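Local atomic coordinates of Low molecular weight protein-tyrosine-phosphatase YwlE (Bacillus subtilis subsp. subtilis, PDB entry 4KK3), a protein that removes phosphate from phosphoarginine residues of many proteins, reversing the work of the arginine kinase McsB, and hardly acts on phosphorylated serine, threonine or tyrosine peptides. Residues K22-R27 with L137-A142; F56-A61 with Q129-L134. One frame throughout, in Å; residues are numbered along the deposited sequence.

Interaction 1: K22-R27 with L137-A142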
ATOM      1  N   LYS A  22       0.694   6.949  -6.289  1.00 20.22           N
ATOM      2  CA  LYS A  22      -0.102   7.961  -6.988  1.00 23.17           C
ATOM      3  C   LYS A  22       0.806   8.871  -7.806  1.00 26.83           C
ATOM      4  O   LYS A  22       0.489   9.216  -8.947  1.00 26.28           O
ATOM      5  CB  LYS A  22      -0.925   8.790  -6.005  1.00 24.24           C
ATOM      6  CG  LYS A  22      -2.185   8.096  -5.500  1.00 25.69           C
ATOM      7  CD  LYS A  22      -2.791   8.885  -4.352  1.00 34.20           C
ATOM      8  CE  LYS A  22      -4.196   8.428  -4.013  1.00 41.97           C
ATOM      9  NZ  LYS A  22      -4.716   9.171  -2.823  1.00 44.63           N
ATOM     10  N   SER A  23       1.942   9.239  -7.221  1.00 26.76           N
ATOM     11  CA  SER A  23       2.908  10.098  -7.901  1.00 24.48           C
ATOM     12  C   SER A  23       3.512   9.416  -9.122  1.00 27.13           C
ATOM     13  O   SER A  23       3.553   9.995 -10.212  1.00 25.62           O
ATOM     14  CB  SER A  23       4.029  10.500  -6.942  1.00 28.81           C
ATOM     15  OG  SER A  23       4.944  11.369  -7.589  1.00 33.70           O
ATOM     16  N   ILE A  24       3.988   8.188  -8.915  1.00 25.35           N
ATOM     17  CA  ILE A  24       4.576   7.360  -9.964  1.00 26.13           C
ATOM     18  C   ILE A  24       3.577   7.119 -11.090  1.00 25.86           C
ATOM     19  O   ILE A  24       3.907   7.266 -12.272  1.00 29.71           O
ATOM     20  CB  ILE A  24       5.015   5.987  -9.382  1.00 19.41           C
ATOM     21  CG1 ILE A  24       6.307   6.122  -8.585  1.00 18.95           C
ATOM     22  CG2 ILE A  24       5.218   4.971 -10.496  1.00 26.29           C
ATOM     23  CD1 ILE A  24       6.563   4.932  -7.671  1.00 23.32           C
ATOM     24  N   ALA A  25       2.347   6.766 -10.714  1.00 22.57           N
ATOM     25  CA  ALA A  25       1.292   6.458 -11.678  1.00 27.57           C
ATOM     26  C   ALA A  25       0.984   7.643 -12.575  1.00 32.35           C
ATOM     27  O   ALA A  25       0.802   7.485 -13.782  1.00 31.76           O
ATOM     28  CB  ALA A  25       0.023   5.996 -10.968  1.00 31.50           C
ATOM     29  N   GLU A  26       0.922   8.834 -11.991  1.00 32.12           N
ATOM     30  CA  GLU A  26       0.596  10.005 -12.801  1.00 38.69           C
ATOM     31  C   GLU A  26       1.728  10.377 -13.760  1.00 41.22           C
ATOM     32  O   GLU A  26       1.478  10.908 -14.840  1.00 40.34           O
ATOM     33  CB  GLU A  26       0.158  11.194 -11.937  1.00 48.76           C
ATOM     34  CG  GLU A  26       1.275  11.940 -11.238  1.00 57.57           C
ATOM     35  CD  GLU A  26       0.771  13.170 -10.503  1.00 63.55           C
ATOM     36  OE1 GLU A  26      -0.455  13.413 -10.522  1.00 65.36           O
ATOM     37  OE2 GLU A  26       1.601  13.893  -9.908  1.00 63.73           O
ATOM     38  N   ARG A  27       2.969  10.078 -13.386  1.00 39.16           N
ATOM     39  CA  ARG A  27       4.103  10.343 -14.273  1.00 40.16           C
ATOM     40  C   ARG A  27       4.127   9.338 -15.420  1.00 41.11           C
ATOM     41  O   ARG A  27       4.374   9.694 -16.574  1.00 41.47           O
ATOM     42  CB  ARG A  27       5.424  10.267 -13.511  1.00 43.33           C
ATOM     43  CG  ARG A  27       5.521  11.186 -12.307  1.00 52.18           C
ATOM     44  CD  ARG A  27       5.964  12.584 -12.679  1.00 59.08           C
ATOM     45  NE  ARG A  27       6.692  13.216 -11.579  1.00 66.01           N
ATOM     46  CZ  ARG A  27       6.143  14.010 -10.665  1.00 69.77           C
ATOM     47  NH1 ARG A  27       4.847  14.287 -10.708  1.00 71.66           N
ATOM     48  NH2 ARG A  27       6.893  14.531  -9.706  1.00 70.29           N
ATOM     49  N   LEU A 137       9.648  -1.111  -5.433  1.00 16.87           N
ATOM     50  CA  LEU A 137       8.572  -2.052  -5.757  1.00 20.83           C
ATOM     51  C   LEU A 137       7.470  -1.393  -6.582  1.00 20.68           C
ATOM     52  O   LEU A 137       6.913  -1.985  -7.522  1.00 20.60           O
ATOM     53  CB  LEU A 137       7.979  -2.601  -4.466  1.00 17.90           C
ATOM     54  CG  LEU A 137       8.895  -3.595  -3.749  1.00 17.58           C
ATOM     55  CD1 LEU A 137       8.458  -3.794  -2.303  1.00 20.32           C
ATOM     56  CD2 LEU A 137       8.909  -4.917  -4.495  1.00 20.08           C
ATOM     57  N   LEU A 138       7.164  -0.151  -6.230  1.00 16.95           N
ATOM     58  CA  LEU A 138       6.042   0.553  -6.828  1.00 16.00           C
ATOM     59  C   LEU A 138       6.375   1.052  -8.228  1.00 16.51           C
ATOM     60  O   LEU A 138       5.493   1.114  -9.078  1.00 21.27           O
ATOM     61  CB  LEU A 138       5.586   1.701  -5.927  1.00 16.68           C
ATOM     62  CG  LEU A 138       5.024   1.177  -4.593  1.00 16.30           C
ATOM     63  CD1 LEU A 138       4.837   2.332  -3.614  1.00 19.05           C
ATOM     64  CD2 LEU A 138       3.722   0.412  -4.771  1.00 19.32           C
ATOM     65  N   ARG A 139       7.642   1.385  -8.466  1.00 18.56           N
ATOM     66  CA  ARG A 139       8.086   1.674  -9.831  1.00 22.24           C
ATOM     67  C   ARG A 139       7.927   0.460 -10.740  1.00 22.76           C
ATOM     68  O   ARG A 139       7.481   0.598 -11.882  1.00 23.79           O
ATOM     69  CB  ARG A 139       9.523   2.205  -9.868  1.00 28.03           C
ATOM     70  CG  ARG A 139       9.638   3.599  -9.275  1.00 31.38           C
ATOM     71  CD  ARG A 139      10.973   4.252  -9.560  1.00 37.88           C
ATOM     72  NE  ARG A 139      11.051   5.567  -8.924  1.00 41.84           N
ATOM     73  CZ  ARG A 139      10.510   6.675  -9.423  1.00 48.40           C
ATOM     74  NH1 ARG A 139       9.850   6.643 -10.575  1.00 50.81           N
ATOM     75  NH2 ARG A 139      10.629   7.822  -8.771  1.00 49.55           N
ATOM     76  N   GLN A 140       8.267  -0.721 -10.229  1.00 23.04           N
ATOM     77  CA  GLN A 140       8.098  -1.955 -10.995  1.00 26.76           C
ATOM     78  C   GLN A 140       6.621  -2.259 -11.209  1.00 24.58           C
ATOM     79  O   GLN A 140       6.235  -2.689 -12.293  1.00 24.27           O
ATOM     80  CB  GLN A 140       8.743  -3.153 -10.308  1.00 34.89           C
ATOM     81  CG  GLN A 140      10.207  -3.040  -9.955  1.00 44.28           C
ATOM     82  CD  GLN A 140      10.679  -4.236  -9.134  1.00 49.29           C
ATOM     83  OE1 GLN A 140      10.711  -5.370  -9.627  1.00 52.96           O
ATOM     84  NE2 GLN A 140      11.024  -3.992  -7.870  1.00 37.29           N
ATOM     85  N   LEU A 141       5.806  -2.058 -10.170  1.00 22.61           N
ATOM     86  CA  LEU A 141       4.367  -2.263 -10.273  1.00 21.00           C
ATOM     87  C   LEU A 141       3.779  -1.451 -11.418  1.00 20.77           C
ATOM     88  O   LEU A 141       2.990  -1.958 -12.212  1.00 22.82           O
ATOM     89  CB  LEU A 141       3.650  -1.929  -8.954  1.00 20.14           C
ATOM     90  CG  LEU A 141       2.121  -2.080  -8.915  1.00 15.96           C
ATOM     91  CD1 LEU A 141       1.709  -3.545  -9.093  1.00 20.50           C
ATOM     92  CD2 LEU A 141       1.533  -1.537  -7.609  1.00 16.54           C
ATOM     93  N   ALA A 142       4.170  -0.185 -11.495  1.00 19.23           N
ATOM     94  CA  ALA A 142       3.704   0.696 -12.548  1.00 23.52           C
ATOM     95  C   ALA A 142       4.002   0.112 -13.928  1.00 24.85           C
ATOM     96  O   ALA A 142       3.114   0.031 -14.772  1.00 30.11           O
ATOM     97  CB  ALA A 142       4.327   2.056 -12.391  1.00 25.21           C
TER
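Ile24 carries this helix-helix contact almost alone, set against Leu138, Arg139 and Ala142 of the facing helix. Its two branches divide the work. CD1, at the end of the longer branch, lies 3.8 Å from Leu138 CB and meets the flank of the neighbouring side chain, 3.7 Å from Arg139 CG. The methyl CG2 presses on the methyl of Ala142, with Ile24 CG2 3.6 Å from Ala142 CB. This split follows from the first torsion: CG1 stands beside the backbone N (chi1 -76°) and CG2 beside the carbonyl carbon, so that the methyls reach successive turns of the partner helix. Arg139 runs extended from CG to NE and passes the isoleucine at a slant, bringing one guanidinium face over Ile24 CG1 near its rim; the nearest atoms there, Ile24 CG1 and Arg139 NH1, are 4.1 Å apart. A salt bridge from Arg139 NH2 to Glu135, one turn earlier, holds the charged end along its own helix. Cutting the side chain back to an alanine here would probably open a gap facing Leu138 and Ala142 and leave the aliphatic part of Arg139 without its apolar neighbour. Behind this first shell, Ala142 also touches Leu30, and Leu138 turns its side chain to Ala17, Leu20 and Phe21 of the helix that bears Ile24. The short segments run in broadly the same direction, their axes 9.6 Å apart at closest approach and inclined at 35°, and Ile24 and Arg139 are the nearest pair of CA atoms. The contact thus joins helix 13-28, which follows strand 2-7 of the parallel sheet, to the C-terminal helix 124-145, which also packs through Leu137 and Leu141 on helix 105-110.

Interaction 2: F56-A61 with Q129-L134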
ATOM      1  N   PHE A  56       8.132  13.821   2.644  1.00 17.10           N
ATOM      2  CA  PHE A  56       8.363  15.257   2.490  1.00 19.34           C
ATOM      3  C   PHE A  56       9.755  15.523   1.894  1.00 19.16           C
ATOM      4  O   PHE A  56       9.941  16.423   1.053  1.00 22.11           O
ATOM      5  CB  PHE A  56       8.191  15.934   3.859  1.00 19.64           C
ATOM      6  CG  PHE A  56       8.290  17.447   3.819  1.00 25.22           C
ATOM      7  CD1 PHE A  56       7.187  18.218   3.498  1.00 26.21           C
ATOM      8  CD2 PHE A  56       9.471  18.078   4.146  1.00 24.90           C
ATOM      9  CE1 PHE A  56       7.276  19.617   3.480  1.00 25.78           C
ATOM     10  CE2 PHE A  56       9.568  19.466   4.131  1.00 30.05           C
ATOM     11  CZ  PHE A  56       8.462  20.225   3.801  1.00 28.70           C
ATOM     12  N   GLU A  57      10.724  14.708   2.307  1.00 24.75           N
ATOM     13  CA  GLU A  57      12.083  14.767   1.778  1.00 24.40           C
ATOM     14  C   GLU A  57      12.136  14.594   0.253  1.00 26.09           C
ATOM     15  O   GLU A  57      12.974  15.201  -0.423  1.00 29.52           O
ATOM     16  CB  GLU A  57      12.969  13.724   2.473  1.00 29.76           C
ATOM     17  CG  GLU A  57      14.251  13.382   1.730  1.00 42.29           C
ATOM     18  CD  GLU A  57      15.078  12.351   2.464  1.00 51.87           C
ATOM     19  OE1 GLU A  57      14.934  12.267   3.696  1.00 50.71           O
ATOM     20  OE2 GLU A  57      15.862  11.621   1.819  1.00 58.22           O
ATOM     21  N   LYS A  58      11.220  13.794  -0.279  1.00 21.79           N
ATOM     22  CA  LYS A  58      11.124  13.548  -1.711  1.00 25.47           C
ATOM     23  C   LYS A  58      10.054  14.407  -2.378  1.00 26.03           C
ATOM     24  O   LYS A  58       9.618  14.111  -3.495  1.00 25.19           O
ATOM     25  CB  LYS A  58      10.815  12.068  -1.965  1.00 25.70           C
ATOM     26  CG  LYS A  58      11.850  11.126  -1.383  1.00 33.60           C
ATOM     27  CD  LYS A  58      13.103  11.103  -2.242  1.00 42.02           C
ATOM     28  CE  LYS A  58      13.976   9.909  -1.899  1.00 48.98           C
ATOM     29  NZ  LYS A  58      15.120   9.767  -2.836  1.00 54.94           N
ATOM     30  N   HIS A  59       9.641  15.468  -1.688  1.00 23.82           N
ATOM     31  CA  HIS A  59       8.658  16.421  -2.198  1.00 21.67           C
ATOM     32  C   HIS A  59       7.296  15.807  -2.485  1.00 23.56           C
ATOM     33  O   HIS A  59       6.619  16.190  -3.431  1.00 25.54           O
ATOM     34  CB  HIS A  59       9.205  17.168  -3.431  1.00 22.58           C
ATOM     35  CG  HIS A  59      10.526  17.823  -3.183  1.00 28.42           C
ATOM     36  ND1 HIS A  59      10.645  19.165  -2.902  1.00 33.26           N
ATOM     37  CD2 HIS A  59      11.780  17.316  -3.147  1.00 31.54           C
ATOM     38  CE1 HIS A  59      11.920  19.463  -2.717  1.00 38.30           C
ATOM     39  NE2 HIS A  59      12.629  18.360  -2.858  1.00 32.15           N
ATOM     40  N   ILE A  60       6.887  14.859  -1.646  1.00 20.78           N
ATOM     41  CA  ILE A  60       5.555  14.297  -1.747  1.00 19.64           C
ATOM     42  C   ILE A  60       4.830  14.565  -0.444  1.00 21.24           C
ATOM     43  O   ILE A  60       5.387  14.330   0.628  1.00 20.50           O
ATOM     44  CB  ILE A  60       5.618  12.770  -1.986  1.00 20.42           C
ATOM     45  CG1 ILE A  60       6.186  12.481  -3.382  1.00 27.60           C
ATOM     46  CG2 ILE A  60       4.230  12.155  -1.847  1.00 23.30           C
ATOM     47  CD1 ILE A  60       6.337  10.989  -3.686  1.00 30.56           C
ATOM     48  N   ALA A  61       3.597  15.056  -0.524  1.00 18.68           N
ATOM     49  CA  ALA A  61       2.832  15.357   0.685  1.00 23.19           C
ATOM     50  C   ALA A  61       2.043  14.134   1.122  1.00 25.56           C
ATOM     51  O   ALA A  61       1.324  13.535   0.332  1.00 29.63           O
ATOM     52  CB  ALA A  61       1.894  16.539   0.455  1.00 22.06           C
ATOM     53  N   GLN A 129      14.259   3.895   4.860  1.00 25.70           N
ATOM     54  CA  GLN A 129      14.548   2.602   4.246  1.00 24.04           C
ATOM     55  C   GLN A 129      13.271   1.937   3.729  1.00 20.80           C
ATOM     56  O   GLN A 129      13.247   1.394   2.632  1.00 24.61           O
ATOM     57  CB  GLN A 129      15.277   1.688   5.236  1.00 24.37           C
ATOM     58  CG  GLN A 129      16.670   2.193   5.619  1.00 38.70           C
ATOM     59  CD  GLN A 129      17.348   1.319   6.661  1.00 47.06           C
ATOM     60  OE1 GLN A 129      17.340   1.630   7.854  1.00 43.81           O
ATOM     61  NE2 GLN A 129      17.942   0.219   6.213  1.00 51.86           N
ATOM     62  N   THR A 130      12.205   2.007   4.519  1.00 20.21           N
ATOM     63  CA  THR A 130      10.900   1.510   4.087  1.00 17.74           C
ATOM     64  C   THR A 130      10.420   2.269   2.850  1.00 18.11           C
ATOM     65  O   THR A 130       9.965   1.680   1.866  1.00 18.33           O
ATOM     66  CB  THR A 130       9.865   1.657   5.198  1.00 19.06           C
ATOM     67  OG1 THR A 130      10.276   0.869   6.320  1.00 21.53           O
ATOM     68  CG2 THR A 130       8.501   1.174   4.723  1.00 20.42           C
ATOM     69  N   ARG A 131      10.546   3.589   2.903  1.00 19.07           N
ATOM     70  CA  ARG A 131      10.188   4.412   1.752  1.00 14.41           C
ATOM     71  C   ARG A 131      10.915   3.945   0.484  1.00 15.61           C
ATOM     72  O   ARG A 131      10.299   3.783  -0.568  1.00 16.75           O
ATOM     73  CB  ARG A 131      10.522   5.884   2.031  1.00 16.05           C
ATOM     74  CG  ARG A 131      10.258   6.791   0.835  1.00 19.61           C
ATOM     75  CD  ARG A 131      11.004   8.119   0.996  1.00 19.07           C
ATOM     76  NE  ARG A 131      12.449   7.947   0.843  1.00 23.84           N
ATOM     77  CZ  ARG A 131      13.371   8.769   1.344  1.00 23.69           C
ATOM     78  NH1 ARG A 131      13.028   9.838   2.062  1.00 21.82           N
ATOM     79  NH2 ARG A 131      14.651   8.502   1.145  1.00 26.39           N
ATOM     80  N   ASP A 132      12.229   3.752   0.584  1.00 18.66           N
ATOM     81  CA  ASP A 132      13.035   3.360  -0.570  1.00 20.27           C
ATOM     82  C   ASP A 132      12.672   1.969  -1.074  1.00 19.71           C
ATOM     83  O   ASP A 132      12.649   1.719  -2.277  1.00 22.73           O
ATOM     84  CB  ASP A 132      14.527   3.422  -0.240  1.00 25.97           C
ATOM     85  CG  ASP A 132      15.028   4.853  -0.076  1.00 33.27           C
ATOM     86  OD1 ASP A 132      14.285   5.785  -0.445  1.00 30.30           O
ATOM     87  OD2 ASP A 132      16.162   5.046   0.414  1.00 36.48           O
ATOM     88  N   GLU A 133      12.392   1.073  -0.131  1.00 18.84           N
ATOM     89  CA  GLU A 133      11.962  -0.275  -0.444  1.00 18.59           C
ATOM     90  C   GLU A 133      10.652  -0.231  -1.236  1.00 18.79           C
ATOM     91  O   GLU A 133      10.513  -0.893  -2.270  1.00 18.64           O
ATOM     92  CB  GLU A 133      11.781  -1.044   0.873  1.00 19.71           C
ATOM     93  CG  GLU A 133      11.187  -2.438   0.761  1.00 26.91           C
ATOM     94  CD  GLU A 133      11.016  -3.080   2.128  1.00 31.35           C
ATOM     95  OE1 GLU A 133      11.032  -2.350   3.141  1.00 28.78           O
ATOM     96  OE2 GLU A 133      10.869  -4.310   2.195  1.00 34.91           O
ATOM     97  N   LEU A 134       9.704   0.554  -0.738  1.00 16.99           N
ATOM     98  CA  LEU A 134       8.411   0.738  -1.380  1.00 16.87           C
ATOM     99  C   LEU A 134       8.555   1.364  -2.761  1.00 19.55           C
ATOM    100  O   LEU A 134       7.927   0.921  -3.727  1.00 16.98           O
ATOM    101  CB  LEU A 134       7.505   1.618  -0.517  1.00 15.19           C
ATOM    102  CG  LEU A 134       6.916   0.882   0.684  1.00 12.41           C
ATOM    103  CD1 LEU A 134       6.094   1.819   1.556  1.00 18.58           C
ATOM    104  CD2 LEU A 134       6.047  -0.284   0.158  1.00 14.34           C
TER
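Glu57 and Lys58 reach Arg131 from a type I turn, Phe56 to His59, whose backbone stays well clear of helix 124-145: the nearest CA atoms, of Lys58 and Arg131, are 9.8 Å apart. The turn belongs to a Schellman motif that ends helix 49-56, with His59 at positive phi as the C-prime residue and its N bonded to Phe56 O. Long side chains bridge the gap, and Glu57, Arg131 and Asp132 form a salt-bridge network. Arg131 leaves its helix with CG anti to the backbone N (chi1 176°), then bends at chi3, which sets the guanidinium between the turn and Asp132. Glu57, extended beyond CG, comes to the guanidinium edge at nearly a right angle, the carboxylate and guanidinium planes 76° apart. The twisted pairing is loose: Glu57 OE2 lies 3.4 Å from both Arg131 NH1 and Arg131 NH2, with only a weak hydrogen bond from NH2, bent to 141°. Each partner has a firmer hold elsewhere, Glu57 OE1 in a salt bridge with Lys128 and Arg131 NH1 in a hydrogen bond to the carbonyl of Ala54. Lys58, bent at chi2, lays its aliphatic chain across one guanidinium face. Its CE sits above the plane toward the rim, 3.4 Å from Arg131 NH2. The two positive ends are consequently close, Lys58 NZ being 4.2 Å from Arg131 NH2, and the carboxylates of Glu57 and Asp132 probably balance their charge. The contact ties the end of helix 49-56 to the C-terminal helix of this low molecular weight phosphatase fold. Asp132 is gripped side-on through a single oxygen: its OD1 lies in the guanidinium plane, 3.1 Å from Arg131 NE and 3.2 Å from Arg131 NH2, both reaching it from the same face of the carboxylate.

Interactions 1 and 2 use successive parts of helix 124-145, their centres 13 Å apart, and interaction 2 is nested within the chain loop closed by interaction 1. The first is an apolar seam between helices, the second a more exposed network of charges. They touch directly where Ser23 CB meets Ile60 CD1 at 4.0 Å, and Leu20 of helix 13-28 is shared, packing on Leu138, Leu134 and Ile60. Both lie near the catalytic centre but outside it: the side chains of Leu138 and Arg131 each lie about 9 Å from that of Arg13, probably an active-site residue, and Leu138 about 12 Å from the nucleophile Cys7.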